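Local coordinates for DUF952 domain-containing protein (Caulobacter vibrioides, PDB 2O0Q) that is of unknown function but belongs to the DUF952 family, which is grouped with the ADP-ribosyl proteins, at residues 6-11 and 20-25; 72-75 and 79-82. All coordinates share one frame; numbering follows the deposited sequence.

Interaction 1 of 2, residues 6-11 and 20-25; sequences KILSRA and GRFEGS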
# COMPACT_ATOMS: atom_id res chain seq x y z
N LYS A 6 0.33 -1.27 1.21
CA LYS A 6 0.24 0.07 0.67
C LYS A 6 1.68 0.50 0.41
O LYS A 6 2.57 0.27 1.24
CB LYS A 6 -0.40 1.03 1.68
CG LYS A 6 -0.54 2.47 1.15
CD LYS A 6 -1.57 2.55 0.03
CE LYS A 6 -1.41 3.82 -0.81
NZ LYS A 6 -2.42 3.89 -1.92
N ILE A 7 1.90 1.09 -0.76
CA ILE A 7 3.21 1.60 -1.12
C ILE A 7 3.05 3.11 -1.18
O ILE A 7 2.12 3.61 -1.82
CB ILE A 7 3.65 1.07 -2.51
CG1 ILE A 7 3.80 -0.45 -2.45
CG2 ILE A 7 4.96 1.73 -2.93
CD1 ILE A 7 4.08 -1.11 -3.79
N LEU A 8 3.92 3.84 -0.49
CA LEU A 8 3.85 5.30 -0.49
C LEU A 8 5.22 5.90 -0.22
O LEU A 8 6.13 5.22 0.25
CB LEU A 8 2.84 5.81 0.55
CG LEU A 8 3.23 5.95 2.02
CD1 LEU A 8 2.10 6.61 2.78
CD2 LEU A 8 3.54 4.61 2.64
N SER A 9 5.36 7.18 -0.52
CA SER A 9 6.63 7.87 -0.31
C SER A 9 6.90 8.07 1.17
O SER A 9 5.98 8.08 1.99
CB SER A 9 6.62 9.23 -1.01
OG SER A 9 5.76 10.14 -0.34
N ARG A 10 8.17 8.22 1.52
CA ARG A 10 8.56 8.45 2.91
C ARG A 10 7.90 9.74 3.40
O ARG A 10 7.44 9.83 4.54
CB ARG A 10 10.09 8.55 3.01
CG ARG A 10 10.63 9.17 4.30
CD ARG A 10 10.09 8.48 5.55
NE ARG A 10 10.47 7.08 5.65
CZ ARG A 10 10.20 6.31 6.70
NH1 ARG A 10 9.57 6.82 7.75
NH2 ARG A 10 10.57 5.03 6.71
N ALA A 11 7.84 10.74 2.53
CA ALA A 11 7.22 12.02 2.88
C ALA A 11 5.77 11.80 3.30
O ALA A 11 5.33 12.32 4.33
CB ALA A 11 7.28 12.98 1.70
N GLY A 20 -1.64 11.06 12.62
CA GLY A 20 -2.25 9.93 13.29
C GLY A 20 -2.90 8.95 12.32
O GLY A 20 -3.32 7.86 12.70
N ARG A 21 -3.00 9.35 11.06
CA ARG A 21 -3.60 8.49 10.05
C ARG A 21 -3.21 8.90 8.63
O ARG A 21 -2.86 10.05 8.38
CB ARG A 21 -5.14 8.48 10.19
CG ARG A 21 -5.88 9.73 9.68
CD ARG A 21 -5.63 10.98 10.52
NE ARG A 21 -6.50 12.08 10.13
CZ ARG A 21 -7.78 12.20 10.49
NH1 ARG A 21 -8.35 11.28 11.26
NH2 ARG A 21 -8.50 13.24 10.07
N PHE A 22 -3.26 7.93 7.72
CA PHE A 22 -2.93 8.17 6.32
C PHE A 22 -4.25 8.36 5.58
O PHE A 22 -5.08 7.45 5.55
CB PHE A 22 -2.16 6.97 5.75
CG PHE A 22 -1.86 7.08 4.27
CD1 PHE A 22 -1.18 8.17 3.77
CD2 PHE A 22 -2.26 6.07 3.39
CE1 PHE A 22 -0.89 8.27 2.40
CE2 PHE A 22 -1.99 6.16 2.03
CZ PHE A 22 -1.30 7.25 1.54
N GLU A 23 -4.44 9.54 5.01
CA GLU A 23 -5.69 9.82 4.31
C GLU A 23 -5.66 9.41 2.85
O GLU A 23 -6.69 9.43 2.17
CB GLU A 23 -6.03 11.30 4.44
CG GLU A 23 -6.07 11.76 5.88
CD GLU A 23 -6.62 13.15 6.05
OE1 GLU A 23 -6.11 14.07 5.36
OE2 GLU A 23 -7.55 13.33 6.86
N GLY A 24 -4.49 9.03 2.35
CA GLY A 24 -4.39 8.59 0.97
C GLY A 24 -3.47 9.39 0.08
O GLY A 24 -3.17 10.56 0.35
N SER A 25 -3.01 8.75 -0.99
CA SER A 25 -2.14 9.38 -1.98
C SER A 25 -3.03 10.24 -2.87
O SER A 25 -4.25 10.25 -2.72
CB SER A 25 -1.47 8.31 -2.84
OG SER A 25 -2.43 7.68 -3.66
O HOH W 1 -1.25 5.44 -4.30

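Interaction 2 of 2, residues 72-75 and 79-82; sequences WEAS and ARFP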
# COMPACT_ATOMS: atom_id res chain seq x y z
N TRP A 72 -13.35 -5.50 -1.13
CA TRP A 72 -12.53 -6.23 -2.09
C TRP A 72 -13.27 -6.13 -3.41
O TRP A 72 -14.34 -6.71 -3.57
CB TRP A 72 -12.38 -7.70 -1.67
CG TRP A 72 -11.52 -7.86 -0.47
CD1 TRP A 72 -11.90 -7.73 0.84
CD2 TRP A 72 -10.12 -8.14 -0.45
NE1 TRP A 72 -10.82 -7.92 1.67
CE2 TRP A 72 -9.71 -8.18 0.90
CE3 TRP A 72 -9.16 -8.37 -1.45
CZ2 TRP A 72 -8.39 -8.43 1.28
CZ3 TRP A 72 -7.85 -8.63 -1.08
CH2 TRP A 72 -7.48 -8.65 0.28
N GLU A 73 -12.70 -5.39 -4.34
CA GLU A 73 -13.35 -5.18 -5.63
C GLU A 73 -12.59 -5.75 -6.82
O GLU A 73 -11.38 -5.54 -6.96
CB GLU A 73 -13.57 -3.68 -5.83
CG GLU A 73 -14.37 -3.05 -4.69
CD GLU A 73 -14.67 -1.58 -4.93
OE1 GLU A 73 -13.83 -0.73 -4.59
OE2 GLU A 73 -15.76 -1.28 -5.46
N ALA A 74 -13.31 -6.47 -7.67
CA ALA A 74 -12.75 -7.07 -8.88
C ALA A 74 -12.18 -5.98 -9.77
O ALA A 74 -12.92 -5.12 -10.28
CB ALA A 74 -13.83 -7.85 -9.62
N SER A 75 -10.87 -6.00 -9.98
CA SER A 75 -10.22 -4.98 -10.78
C SER A 75 -9.22 -5.55 -11.79
O SER A 75 -9.59 -6.32 -12.68
CB SER A 75 -9.52 -3.98 -9.83
OG SER A 75 -8.92 -2.91 -10.53
N ALA A 79 -8.72 -9.83 -10.72
CA ALA A 79 -8.42 -10.09 -9.32
C ALA A 79 -9.09 -9.05 -8.42
O ALA A 79 -9.28 -7.91 -8.83
CB ALA A 79 -6.91 -10.09 -9.11
N ARG A 80 -9.46 -9.45 -7.20
CA ARG A 80 -10.10 -8.52 -6.26
C ARG A 80 -9.06 -7.75 -5.46
O ARG A 80 -8.23 -8.34 -4.77
CB ARG A 80 -11.02 -9.27 -5.29
CG ARG A 80 -12.30 -9.81 -5.91
CD ARG A 80 -13.21 -10.40 -4.84
NE ARG A 80 -14.48 -10.91 -5.38
CZ ARG A 80 -15.43 -10.16 -5.92
NH1 ARG A 80 -15.28 -8.84 -6.02
NH2 ARG A 80 -16.54 -10.72 -6.37
N PHE A 81 -9.10 -6.43 -5.58
CA PHE A 81 -8.16 -5.58 -4.86
C PHE A 81 -8.79 -4.99 -3.61
O PHE A 81 -9.95 -4.59 -3.61
CB PHE A 81 -7.64 -4.45 -5.76
CG PHE A 81 -6.58 -4.89 -6.74
CD1 PHE A 81 -6.90 -5.72 -7.81
CD2 PHE A 81 -5.26 -4.49 -6.57
CE1 PHE A 81 -5.91 -6.15 -8.70
CE2 PHE A 81 -4.26 -4.92 -7.45
CZ PHE A 81 -4.59 -5.75 -8.51
N PRO A 82 -8.02 -4.93 -2.52
CA PRO A 82 -8.55 -4.37 -1.28
C PRO A 82 -8.58 -2.85 -1.37
O PRO A 82 -7.54 -2.22 -1.59
CB PRO A 82 -7.58 -4.88 -0.22
CG PRO A 82 -6.28 -4.94 -0.95
CD PRO A 82 -6.67 -5.49 -2.31

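Interaction 1 of 2, residues 6-11 and 20-25
L8 and S25 mark the nearest approach of the two backbones, their CA atoms 7.4 Å apart, a spacing bridged by side chains and one water and not by strand pairing. F22 does most of the filling. With its CG anti to the backbone N (chi1 176°), the ring is carried across toward strand 6-9, where L8 CD1 sits over one face, 3.7 Å from the ring centroid and 23° off the normal. This CH-pi contact is displaced toward the rim, so that L8 CD1 comes within 3.4 Å of F22 CE1. On the opposite face the backbone N of G24 lies over the ring centre, which places the phenyl group between its own chain and the leucine methyl. K6 takes the edge: its chain, bent at chi2 (68°), runs at about a right angle to F22 and brings CE to 3.7 Å from F22 CE2, near the ring plane. Beyond the ring, K6 NZ donates to a water at 3.1 Å, and the same water is hydrogen-bonded to S25 OG at 2.6 Å. K6 NZ has its strongest partner in D28, a salt bridge, and also donates to the carbonyl of H35; D28 OD2 also accepts from S25 N. Helix 10-19 links the segments and adds W13 against L8 and A16 against F22; strand 56-62 pairs with strand 3-9, while strand 21-22 pairs with 88-89.

Interaction 2 of 2, residues 72-75 and 79-82
The indole of W72 lies across P82, whose CB is 3.7 Å from the centroid of the six-membered ring and only 7° off its normal, a CH-pi contact over one face. The edge of the same indole meets R80 O in plane, at 3.4 Å from W72 CE3. W72 CG stands anti to its carbonyl carbon (chi1 -71°), which swings the ring over the partner strand so that CZ3 also reaches P82 CD. The R80 side chain, extended from CG to NE, reaches across strand 72-74 on the face that carries W72 and A74, with E73 CA at the edge of the guanidinium and R80 NH1 3.4 Å from W72 O. On the other side of the sheet, which carries E73 and F81, S75 CB meets F81 CD1 at 3.7 Å, obliquely to the phenyl ring. E73 OE1 is hydrogen-bonded to Y85 OH, and F81 packs on Q41 and T45 of helix 39-49.

Main-chain bonds hold the strands in register. E73 and F81 form the hydrogen-bonded pair: E73 N donates to F81 O at 3.0 Å and F81 N to E73 O at 2.8 Å, and W72-P82 and A74-R80 flank it as non-hydrogen-bonded pairs. Nearer the turn, S75 N donates to A79 O at 2.7 Å, almost straight at 175°. This is an antiparallel beta hairpin, its strands joined by residues 75-79, a five-residue connection whose ends are tied by the S75 N to A79 O bond; strand 70-74 forms one border of the six-stranded sheet, and P82 pairs onward with L36.

In the fold
Both contacts reach the same six-stranded antiparallel sheet, but on opposite sides of the chain's centre, with their centres about 20 Å apart. Interaction 1 is the core one: it joins central strand 3-9 to the segment after helix 10-19 through an aromatic ring, aliphatic carbons and a lysine that is salt-bridged to D28 and water-bridged to S25. Interaction 2 lies further out, partly exposed, between an outermost strand and its neighbour; main-chain bonding does the joining there, with aromatic packing added. Each uses a CH-pi contact over a ring face, made by a leucine methyl in the first and a proline ring carbon in the second. Strand 3-9 connects the two, since its I4 touches W72 and P82.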